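Local coordinates for protein putative aspartyl-tRNA synthetase (Leishmania major, PDB 6OD8) that probably catalyses the ATP-dependent attachment of L-aspartate to tRNA(Asp), releasing AMP and diphosphate, as a class II aminoacyl-tRNA synthetase, at residues E51-A59 with D125-F133; S453-E462 with M501-Y512. All blocks are in the same frame, centred on the assembly; numbering follows the deposited sequence.

Interaction 1 of 2, residues E51-A59 with D125-F133; sequences EKYKAVFGA and DVPKEMIDF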
loop_
_atom_site.group_PDB
_atom_site.type_symbol
_atom_site.label_atom_id
_atom_site.label_comp_id
_atom_site.label_asym_id
_atom_site.label_seq_id
_atom_site.Cartn_x
_atom_site.Cartn_y
_atom_site.Cartn_z
ATOM N N GLU A 51 -43.198 4.586 30.060
ATOM C CA GLU A 51 -42.223 3.503 30.080
ATOM C C GLU A 51 -42.520 2.473 28.997
ATOM O O GLU A 51 -41.596 1.938 28.372
ATOM C CB GLU A 51 -42.180 2.856 31.463
ATOM C CG GLU A 51 -40.834 2.233 31.817
ATOM C CD GLU A 51 -39.736 3.260 32.077
ATOM O OE1 GLU A 51 -39.917 4.457 31.759
ATOM O OE2 GLU A 51 -38.680 2.862 32.609
ATOM N N LYS A 52 -43.802 2.196 28.740
ATOM C CA LYS A 52 -44.145 1.298 27.642
ATOM C C LYS A 52 -43.617 1.835 26.320
ATOM O O LYS A 52 -43.023 1.094 25.529
ATOM C CB LYS A 52 -45.655 1.102 27.563
ATOM N N TYR A 53 -43.821 3.131 26.067
ATOM C CA TYR A 53 -43.414 3.713 24.791
ATOM C C TYR A 53 -41.900 3.704 24.614
ATOM O O TYR A 53 -41.414 3.672 23.475
ATOM C CB TYR A 53 -43.957 5.133 24.674
ATOM C CG TYR A 53 -45.447 5.205 24.442
ATOM C CD1 TYR A 53 -46.163 4.086 24.034
ATOM C CD2 TYR A 53 -46.141 6.399 24.624
ATOM C CE1 TYR A 53 -47.525 4.154 23.814
ATOM C CE2 TYR A 53 -47.507 6.474 24.411
ATOM C CZ TYR A 53 -48.192 5.352 24.004
ATOM O OH TYR A 53 -49.549 5.428 23.791
ATOM N N LYS A 54 -41.144 3.722 25.719
ATOM C CA LYS A 54 -39.687 3.719 25.637
ATOM C C LYS A 54 -39.165 2.491 24.895
ATOM O O LYS A 54 -38.138 2.568 24.218
ATOM C CB LYS A 54 -39.089 3.794 27.043
ATOM N N ALA A 55 -39.856 1.355 25.005
ATOM C CA ALA A 55 -39.439 0.177 24.258
ATOM C C ALA A 55 -39.684 0.326 22.764
ATOM O O ALA A 55 -39.075 -0.403 21.978
ATOM C CB ALA A 55 -40.178 -1.064 24.754
ATOM N N VAL A 56 -40.570 1.231 22.361
ATOM C CA VAL A 56 -41.010 1.335 20.977
ATOM C C VAL A 56 -40.214 2.385 20.209
ATOM O O VAL A 56 -39.834 2.161 19.060
ATOM C CB VAL A 56 -42.523 1.640 20.921
ATOM C CG1 VAL A 56 -42.972 1.814 19.480
ATOM C CG2 VAL A 56 -43.314 0.534 21.589
ATOM N N PHE A 57 -39.951 3.531 20.832
ATOM C CA PHE A 57 -39.270 4.621 20.154
ATOM C C PHE A 57 -38.561 5.473 21.198
ATOM O O PHE A 57 -38.923 5.466 22.380
ATOM C CB PHE A 57 -40.255 5.455 19.325
ATOM C CG PHE A 57 -41.258 6.208 20.156
ATOM C CD1 PHE A 57 -41.000 7.510 20.562
ATOM C CD2 PHE A 57 -42.449 5.617 20.535
ATOM C CE1 PHE A 57 -41.909 8.204 21.333
ATOM C CE2 PHE A 57 -43.368 6.307 21.313
ATOM C CZ PHE A 57 -43.097 7.600 21.712
ATOM N N GLY A 58 -37.546 6.208 20.744
ATOM C CA GLY A 58 -36.789 7.079 21.622
ATOM C C GLY A 58 -35.299 6.998 21.366
ATOM O O GLY A 58 -34.875 6.664 20.257
ATOM N N ALA A 59 -34.482 7.304 22.367
ATOM C CA ALA A 59 -33.035 7.241 22.208
ATOM C C ALA A 59 -32.541 5.931 22.808
ATOM O O ALA A 59 -32.811 5.644 23.975
ATOM C CB ALA A 59 -32.348 8.435 22.869
ATOM N N ASP A 125 -49.889 -1.309 17.834
ATOM C CA ASP A 125 -48.904 -0.948 18.842
ATOM C C ASP A 125 -48.022 0.222 18.429
ATOM O O ASP A 125 -47.041 0.505 19.124
ATOM C CB ASP A 125 -48.040 -2.158 19.199
ATOM C CG ASP A 125 -48.839 -3.247 19.900
ATOM O OD1 ASP A 125 -48.755 -4.414 19.467
ATOM O OD2 ASP A 125 -49.572 -2.924 20.863
ATOM N N VAL A 126 -48.354 0.904 17.339
ATOM C CA VAL A 126 -47.669 2.131 16.924
ATOM C C VAL A 126 -48.556 3.311 17.318
ATOM O O VAL A 126 -49.621 3.500 16.708
ATOM C CB VAL A 126 -47.380 2.135 15.419
ATOM C CG1 VAL A 126 -46.878 3.513 14.980
ATOM C CG2 VAL A 126 -46.357 1.054 15.074
ATOM N N PRO A 127 -48.173 4.112 18.314
ATOM C CA PRO A 127 -48.992 5.254 18.726
ATOM C C PRO A 127 -48.611 6.528 17.984
ATOM O O PRO A 127 -47.530 6.641 17.402
ATOM C CB PRO A 127 -48.646 5.386 20.213
ATOM C CG PRO A 127 -47.172 5.038 20.231
ATOM C CD PRO A 127 -46.977 3.964 19.167
ATOM N N LYS A 128 -49.524 7.509 18.050
ATOM C CA LYS A 128 -49.267 8.814 17.445
ATOM C C LYS A 128 -47.968 9.428 17.949
ATOM O O LYS A 128 -47.299 10.156 17.208
ATOM C CB LYS A 128 -50.432 9.769 17.714
ATOM N N GLU A 129 -47.591 9.140 19.201
ATOM C CA GLU A 129 -46.333 9.652 19.744
ATOM C C GLU A 129 -45.131 9.211 18.916
ATOM O O GLU A 129 -44.131 9.939 18.833
ATOM C CB GLU A 129 -46.168 9.185 21.193
ATOM C CG GLU A 129 -47.092 9.884 22.194
ATOM C CD GLU A 129 -48.486 9.304 22.233
ATOM O OE1 GLU A 129 -48.836 8.502 21.343
ATOM O OE2 GLU A 129 -49.235 9.653 23.169
ATOM N N MET A 130 -45.203 8.029 18.299
ATOM C CA MET A 130 -44.070 7.538 17.524
ATOM C C MET A 130 -44.005 8.196 16.145
ATOM O O MET A 130 -42.912 8.471 15.641
ATOM C CB MET A 130 -44.136 6.013 17.403
ATOM C CG MET A 130 -42.947 5.421 16.673
ATOM S SD MET A 130 -43.051 3.633 16.432
ATOM C CE MET A 130 -43.132 3.524 14.649
ATOM N N ILE A 131 -45.162 8.461 15.531
ATOM C CA ILE A 131 -45.196 9.222 14.283
ATOM C C ILE A 131 -44.645 10.625 14.507
ATOM O O ILE A 131 -43.880 11.148 13.680
ATOM C CB ILE A 131 -46.627 9.254 13.706
ATOM C CG1 ILE A 131 -46.878 8.059 12.778
ATOM C CG2 ILE A 131 -46.863 10.530 12.923
ATOM C CD1 ILE A 131 -46.865 6.720 13.453
ATOM N N ASP A 132 -45.011 11.249 15.637
ATOM C CA ASP A 132 -44.432 12.543 16.001
ATOM C C ASP A 132 -42.929 12.441 16.194
ATOM O O ASP A 132 -42.178 13.324 15.760
ATOM C CB ASP A 132 -45.062 13.075 17.286
ATOM C CG ASP A 132 -46.558 13.300 17.161
ATOM O OD1 ASP A 132 -47.013 13.703 16.069
ATOM O OD2 ASP A 132 -47.272 13.074 18.164
ATOM N N PHE A 133 -42.473 11.387 16.880
ATOM C CA PHE A 133 -41.043 11.209 17.095
ATOM C C PHE A 133 -40.303 11.105 15.772
ATOM O O PHE A 133 -39.279 11.769 15.566
ATOM C CB PHE A 133 -40.788 9.967 17.950
ATOM C CG PHE A 133 -39.336 9.664 18.148
ATOM C CD1 PHE A 133 -38.559 10.431 19.001
ATOM C CD2 PHE A 133 -38.740 8.604 17.474
ATOM C CE1 PHE A 133 -37.195 10.148 19.180
ATOM C CE2 PHE A 133 -37.390 8.313 17.651
ATOM C CZ PHE A 133 -36.616 9.088 18.504
#

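Interaction 2 of 2, residues S453-E462 with M501-Y512; sequences SSARPFYTME and MLNVDLTPIKEY. With FMT (formic acid), chain L; EDO (1,2-ethanediol), chain F; EDO (1,2-ethanediol), chain C.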
loop_
_atom_site.group_PDB
_atom_site.type_symbol
_atom_site.label_atom_id
_atom_site.label_comp_id
_atom_site.label_asym_id
_atom_site.label_seq_id
_atom_site.Cartn_x
_atom_site.Cartn_y
_atom_site.Cartn_z
ATOM N N SER A 453 16.708 15.246 -24.029
ATOM C CA SER A 453 17.556 15.162 -22.845
ATOM C C SER A 453 17.372 16.371 -21.934
ATOM O O SER A 453 17.398 16.247 -20.703
ATOM C CB SER A 453 19.013 15.012 -23.291
ATOM O OG SER A 453 19.922 15.649 -22.402
ATOM N N SER A 454 17.160 17.550 -22.521
ATOM C CA SER A 454 17.025 18.766 -21.732
ATOM C C SER A 454 15.800 18.748 -20.823
ATOM O O SER A 454 15.767 19.497 -19.839
ATOM C CB SER A 454 16.974 19.980 -22.667
ATOM O OG SER A 454 15.789 19.928 -23.441
ATOM N N ALA A 455 14.805 17.906 -21.109
ATOM C CA ALA A 455 13.583 17.839 -20.312
ATOM C C ALA A 455 13.598 16.757 -19.226
ATOM O O ALA A 455 12.597 16.597 -18.512
ATOM C CB ALA A 455 12.376 17.614 -21.231
ATOM N N ARG A 456 14.683 16.006 -19.083
ATOM C CA ARG A 456 14.696 14.827 -18.232
ATOM C C ARG A 456 15.728 14.956 -17.119
ATOM O O ARG A 456 16.733 15.661 -17.268
ATOM C CB ARG A 456 14.996 13.561 -19.051
ATOM C CG ARG A 456 13.931 13.248 -20.082
ATOM C CD ARG A 456 12.520 13.381 -19.513
ATOM N NE ARG A 456 11.754 12.181 -19.790
ATOM C CZ ARG A 456 10.427 12.098 -19.795
ATOM N NH1 ARG A 456 9.680 13.163 -19.555
ATOM N NH2 ARG A 456 9.854 10.934 -20.055
ATOM N N PRO A 457 15.511 14.259 -15.996
ATOM C CA PRO A 457 16.433 14.324 -14.857
ATOM C C PRO A 457 17.801 13.735 -15.171
ATOM O O PRO A 457 17.997 13.015 -16.149
ATOM C CB PRO A 457 15.716 13.472 -13.789
ATOM C CG PRO A 457 14.323 13.424 -14.182
ATOM C CD PRO A 457 14.295 13.490 -15.680
ATOM N N PHE A 458 18.747 14.010 -14.263
ATOM C CA PHE A 458 20.144 13.631 -14.465
ATOM C C PHE A 458 20.329 12.116 -14.528
ATOM O O PHE A 458 21.299 11.642 -15.128
ATOM C CB PHE A 458 21.029 14.237 -13.349
ATOM C CG PHE A 458 20.781 13.645 -11.983
ATOM C CD1 PHE A 458 21.597 12.632 -11.494
ATOM C CD2 PHE A 458 19.716 14.081 -11.199
ATOM C CE1 PHE A 458 21.357 12.065 -10.254
ATOM C CE2 PHE A 458 19.466 13.519 -9.944
ATOM C CZ PHE A 458 20.289 12.511 -9.472
ATOM N N TYR A 459 19.444 11.343 -13.897
ATOM C CA TYR A 459 19.571 9.883 -13.881
ATOM C C TYR A 459 18.971 9.194 -15.118
ATOM O O TYR A 459 18.962 7.963 -15.177
ATOM C CB TYR A 459 18.934 9.297 -12.613
ATOM C CG TYR A 459 17.557 9.825 -12.265
ATOM C CD1 TYR A 459 16.417 9.359 -12.924
ATOM C CD2 TYR A 459 17.393 10.784 -11.273
ATOM C CE1 TYR A 459 15.170 9.845 -12.614
ATOM C CE2 TYR A 459 16.126 11.265 -10.940
ATOM C CZ TYR A 459 15.034 10.797 -11.619
ATOM O OH TYR A 459 13.777 11.264 -11.338
ATOM N N THR A 460 18.493 9.946 -16.109
ATOM C CA THR A 460 17.899 9.343 -17.304
ATOM C C THR A 460 18.980 8.977 -18.323
ATOM O O THR A 460 19.797 9.827 -18.696
ATOM C CB THR A 460 16.919 10.323 -17.934
ATOM O OG1 THR A 460 15.983 10.741 -16.934
ATOM C CG2 THR A 460 16.176 9.660 -19.105
ATOM N N MET A 461 18.959 7.725 -18.804
ATOM C CA MET A 461 19.924 7.278 -19.812
ATOM C C MET A 461 19.663 7.951 -21.154
ATOM O O MET A 461 18.528 7.963 -21.638
ATOM C CB MET A 461 19.859 5.753 -19.977
ATOM C CG MET A 461 20.909 5.169 -20.954
ATOM S SD MET A 461 22.568 5.131 -20.269
ATOM C CE MET A 461 22.445 3.639 -19.234
ATOM N N GLU A 462 20.721 8.518 -21.755
ATOM C CA GLU A 462 20.612 9.132 -23.076
ATOM C C GLU A 462 20.637 8.071 -24.188
ATOM O O GLU A 462 21.181 6.976 -24.023
ATOM C CB GLU A 462 21.754 10.140 -23.286
ATOM C CG GLU A 462 21.622 11.395 -22.412
ATOM C CD GLU A 462 22.946 12.122 -22.186
ATOM O OE1 GLU A 462 23.959 11.759 -22.830
ATOM O OE2 GLU A 462 22.973 13.061 -21.357
ATOM N N MET A 501 26.698 17.988 -16.433
ATOM C CA MET A 501 26.166 18.682 -17.603
ATOM C C MET A 501 24.900 19.460 -17.267
ATOM O O MET A 501 24.675 20.558 -17.800
ATOM C CB MET A 501 25.881 17.681 -18.727
ATOM C CG MET A 501 25.247 18.309 -19.970
ATOM S SD MET A 501 24.406 17.127 -21.044
ATOM C CE MET A 501 23.014 16.648 -20.023
ATOM N N LEU A 502 24.051 18.900 -16.405
ATOM C CA LEU A 502 22.800 19.536 -16.027
ATOM C C LEU A 502 22.965 20.503 -14.865
ATOM O O LEU A 502 21.969 21.078 -14.413
ATOM C CB LEU A 502 21.753 18.470 -15.676
ATOM C CG LEU A 502 21.279 17.625 -16.860
ATOM C CD1 LEU A 502 20.270 16.613 -16.401
ATOM C CD2 LEU A 502 20.677 18.503 -17.952
ATOM N N ASN A 503 24.197 20.690 -14.380
ATOM C CA ASN A 503 24.499 21.561 -13.242
ATOM C C ASN A 503 23.774 21.113 -11.980
ATOM O O ASN A 503 23.370 21.938 -11.154
ATOM C CB ASN A 503 24.182 23.027 -13.554
ATOM C CG ASN A 503 25.278 23.692 -14.351
ATOM O OD1 ASN A 503 26.462 23.514 -14.057
ATOM N ND2 ASN A 503 24.899 24.451 -15.378
ATOM N N VAL A 504 23.611 19.801 -11.814
ATOM C CA VAL A 504 22.936 19.236 -10.652
ATOM C C VAL A 504 23.982 18.799 -9.640
ATOM O O VAL A 504 24.993 18.172 -9.991
ATOM C CB VAL A 504 22.018 18.060 -11.037
ATOM C CG1 VAL A 504 21.488 17.384 -9.784
ATOM C CG2 VAL A 504 20.872 18.543 -11.911
ATOM N N ASP A 505 23.729 19.126 -8.376
ATOM C CA ASP A 505 24.679 18.909 -7.300
ATOM C C ASP A 505 24.377 17.573 -6.633
ATOM O O ASP A 505 23.305 17.394 -6.045
ATOM C CB ASP A 505 24.588 20.058 -6.297
ATOM C CG ASP A 505 25.461 19.848 -5.085
ATOM O OD1 ASP A 505 26.613 19.394 -5.260
ATOM O OD2 ASP A 505 24.992 20.147 -3.962
ATOM N N LEU A 506 25.313 16.639 -6.727
ATOM C CA LEU A 506 25.114 15.312 -6.168
ATOM C C LEU A 506 25.757 15.145 -4.799
ATOM O O LEU A 506 25.606 14.074 -4.190
ATOM C CB LEU A 506 25.640 14.238 -7.128
ATOM C CG LEU A 506 24.903 14.043 -8.461
ATOM C CD1 LEU A 506 24.979 12.595 -8.900
ATOM C CD2 LEU A 506 23.447 14.511 -8.428
ATOM N N THR A 507 26.428 16.182 -4.283
ATOM C CA THR A 507 26.957 16.116 -2.918
ATOM C C THR A 507 25.932 15.663 -1.881
ATOM O O THR A 507 26.321 14.918 -0.965
ATOM C CB THR A 507 27.579 17.461 -2.476
ATOM O OG1 THR A 507 26.578 18.491 -2.363
ATOM C CG2 THR A 507 28.675 17.904 -3.438
ATOM N N PRO A 508 24.651 16.039 -1.941
ATOM C CA PRO A 508 23.714 15.546 -0.926
ATOM C C PRO A 508 23.243 14.112 -1.119
ATOM O O PRO A 508 22.444 13.644 -0.302
ATOM C CB PRO A 508 22.532 16.514 -1.058
ATOM C CG PRO A 508 22.530 16.857 -2.471
ATOM C CD PRO A 508 23.986 17.025 -2.814
ATOM N N ILE A 509 23.669 13.388 -2.155
ATOM C CA ILE A 509 23.158 12.024 -2.324
ATOM C C ILE A 509 24.270 11.045 -2.679
ATOM O O ILE A 509 24.137 10.244 -3.614
ATOM C CB ILE A 509 22.037 11.970 -3.377
ATOM C CG1 ILE A 509 22.488 12.624 -4.691
ATOM C CG2 ILE A 509 20.768 12.600 -2.824
ATOM C CD1 ILE A 509 21.457 12.514 -5.813
ATOM N N LYS A 510 25.375 11.093 -1.934
ATOM C CA LYS A 510 26.489 10.214 -2.256
ATOM C C LYS A 510 26.108 8.737 -2.152
ATOM O O LYS A 510 26.661 7.912 -2.882
ATOM C CB LYS A 510 27.693 10.536 -1.368
ATOM C CG LYS A 510 27.494 10.295 0.124
ATOM C CD LYS A 510 28.742 10.679 0.918
ATOM C CE LYS A 510 28.771 9.985 2.272
ATOM N NZ LYS A 510 27.649 10.396 3.164
ATOM N N GLU A 511 25.175 8.373 -1.261
ATOM C CA GLU A 511 24.889 6.948 -1.078
ATOM C C GLU A 511 24.188 6.359 -2.299
ATOM O O GLU A 511 24.410 5.195 -2.663
ATOM C CB GLU A 511 24.043 6.728 0.181
ATOM C CG GLU A 511 24.786 6.969 1.479
ATOM C CD GLU A 511 24.538 8.360 2.025
ATOM O OE1 GLU A 511 23.893 9.170 1.323
ATOM O OE2 GLU A 511 24.979 8.641 3.152
ATOM N N TYR A 512 23.329 7.142 -2.940
ATOM C CA TYR A 512 22.672 6.684 -4.157
ATOM C C TYR A 512 23.703 6.383 -5.251
ATOM O O TYR A 512 23.693 5.302 -5.853
ATOM C CB TYR A 512 21.664 7.751 -4.581
ATOM C CG TYR A 512 21.145 7.719 -5.990
ATOM C CD1 TYR A 512 20.124 6.849 -6.354
ATOM C CD2 TYR A 512 21.635 8.605 -6.955
ATOM C CE1 TYR A 512 19.624 6.831 -7.612
ATOM C CE2 TYR A 512 21.122 8.603 -8.228
ATOM C CZ TYR A 512 20.110 7.716 -8.555
ATOM O OH TYR A 512 19.594 7.691 -9.838
HETATM C C FMT L . 20.483 8.951 -0.985
HETATM O O1 FMT L . 20.081 8.118 -0.154
HETATM O O2 FMT L . 21.674 9.258 -1.185
HETATM C C1 EDO F . 25.624 8.575 -21.692
HETATM O O1 EDO F . 25.214 9.328 -22.852
HETATM C C2 EDO F . 24.393 7.993 -20.986
HETATM O O2 EDO F . 23.456 9.036 -20.680
HETATM C C1 EDO C . 26.649 13.679 -20.482
HETATM O O1 EDO C . 25.430 13.230 -19.870
HETATM C C2 EDO C . 26.934 12.862 -21.743
HETATM O O2 EDO C . 26.227 13.411 -22.864
#

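Interaction 1 of 2, residues E51-A59 with D125-F133
The carbonyl oxygen of Tyr-53 is gripped twice: Val-56 N donates to Tyr-53 O at 2.8 Å and Phe-57 N to the same atom at 3.0 Å. The side chains of Tyr-53, Val-56 and Phe-57 all face 125-133 and meet it without a hydrogen bond across. Phe-57 lays its ring flat on the first turn of helix 128-136, with Met-130 CA over the ring centre, 4.0 Å from the centroid and 11° off the normal. With CG between the backbone N and the carbonyl carbon (chi1 67°), the ring lies across the helix backbone: Phe-57 CZ reaches Glu-129 CB at 3.5 Å, while Phe-57 CD1 meets Phe-133 CB at 3.6 Å. The two phenyl planes stand 42° apart, and Phe-133 in turn spreads one face over the backbone of Gly-58, whose CA makes an off-centre CH-pi contact. Pro-127, the N-cap residue, puts its CG over a face of Tyr-53, with the Glu-129 carboxylate slanting in near Tyr-53 CE2. At the edge of the Phe-57 ring, in its plane, Val-56 CG1 touches Met-130 SD at 3.6 Å, the side chains crossing roughly at right angles. Val-56 and Gly-58 form backbone hydrogen bonds with Ile-171 and Thr-173 respectively, so the N-terminal segment runs beside strand 170-173 and packs on the helix that an OB-fold carries between its third and fourth barrel strands.

Interaction 2 of 2, residues S453-E462 with M501-Y512
Phe-458 CB rests against Leu-502 CD1 at 3.9 Å, and the same methyl presses closer still on the backbone, 3.6 Å from Phe-458 CA. From there the ring points into 501-512, its CG held between the backbone N and the carbonyl carbon (chi1 68°). On one flank Phe-458 CD2 meets Val-504 CG1 at 4.0 Å, the valine crossing at about a right angle. Along the other, Phe-458 CE1 lies 3.7 Å from Leu-506 CD2, a methyl that sits over the ring face in a CH-pi contact, 22° off the normal and displaced toward the rim. Tyr-459 CD2 covers the opposite face, so the phenyl is sandwiched between its own neighbour and the leucine. CE1 also comes near Tyr-512 CE2, and at the far end of the ring Phe-458 CZ is met obliquely by Ile-509 CD1, 3.8 Å away, the two side chains coming from opposite directions.

Beside this ring, Tyr-512 OH approaches Tyr-459 CB at 3.3 Å, though its hydrogen bond goes to Gln-280. At the far end Met-501 bends at its last torsion to bring CE 3.8 Å from Glu-462 OE2 and near Ser-453 OG. Both oxygens are held by Arg-498, and the Glu-462 carboxylate also accepts hydrogen bonds from hydroxyls of two ethanediols, probably from the crystallisation liquor.

Phe-458 projects from the type I turn 457-460, in the loop joining strands 445-449 and 472-477 of the class II sheet. Helix 492-501 packs on Phe-458 through Leu-495 and Ala-499, while Leu-277 of helix 276-283 touches Ile-509 and Tyr-512.

How the interactions relate
Both contacts are surface contacts made without a hydrogen bond between their segments, and each turns on one phenylalanine, yet they share no element and lie on opposite sides of the chain's centre, with centres about 73 Å apart. In interaction 1 the N-terminal segment is laid on a helix of the OB-fold domain, so the phenyl ring lies largely on helix backbone. Interaction 2, within the class II synthetase domain, joins two mostly irregular segments, and its phenyl ring meets side chains, mostly branched aliphatic ones with tyrosines beside them. Interaction 2 also adjoins a polar cluster around Arg-498 and the second subunit, whose Gln-64 bonds Glu-462 O; interaction 1 touches no other chain.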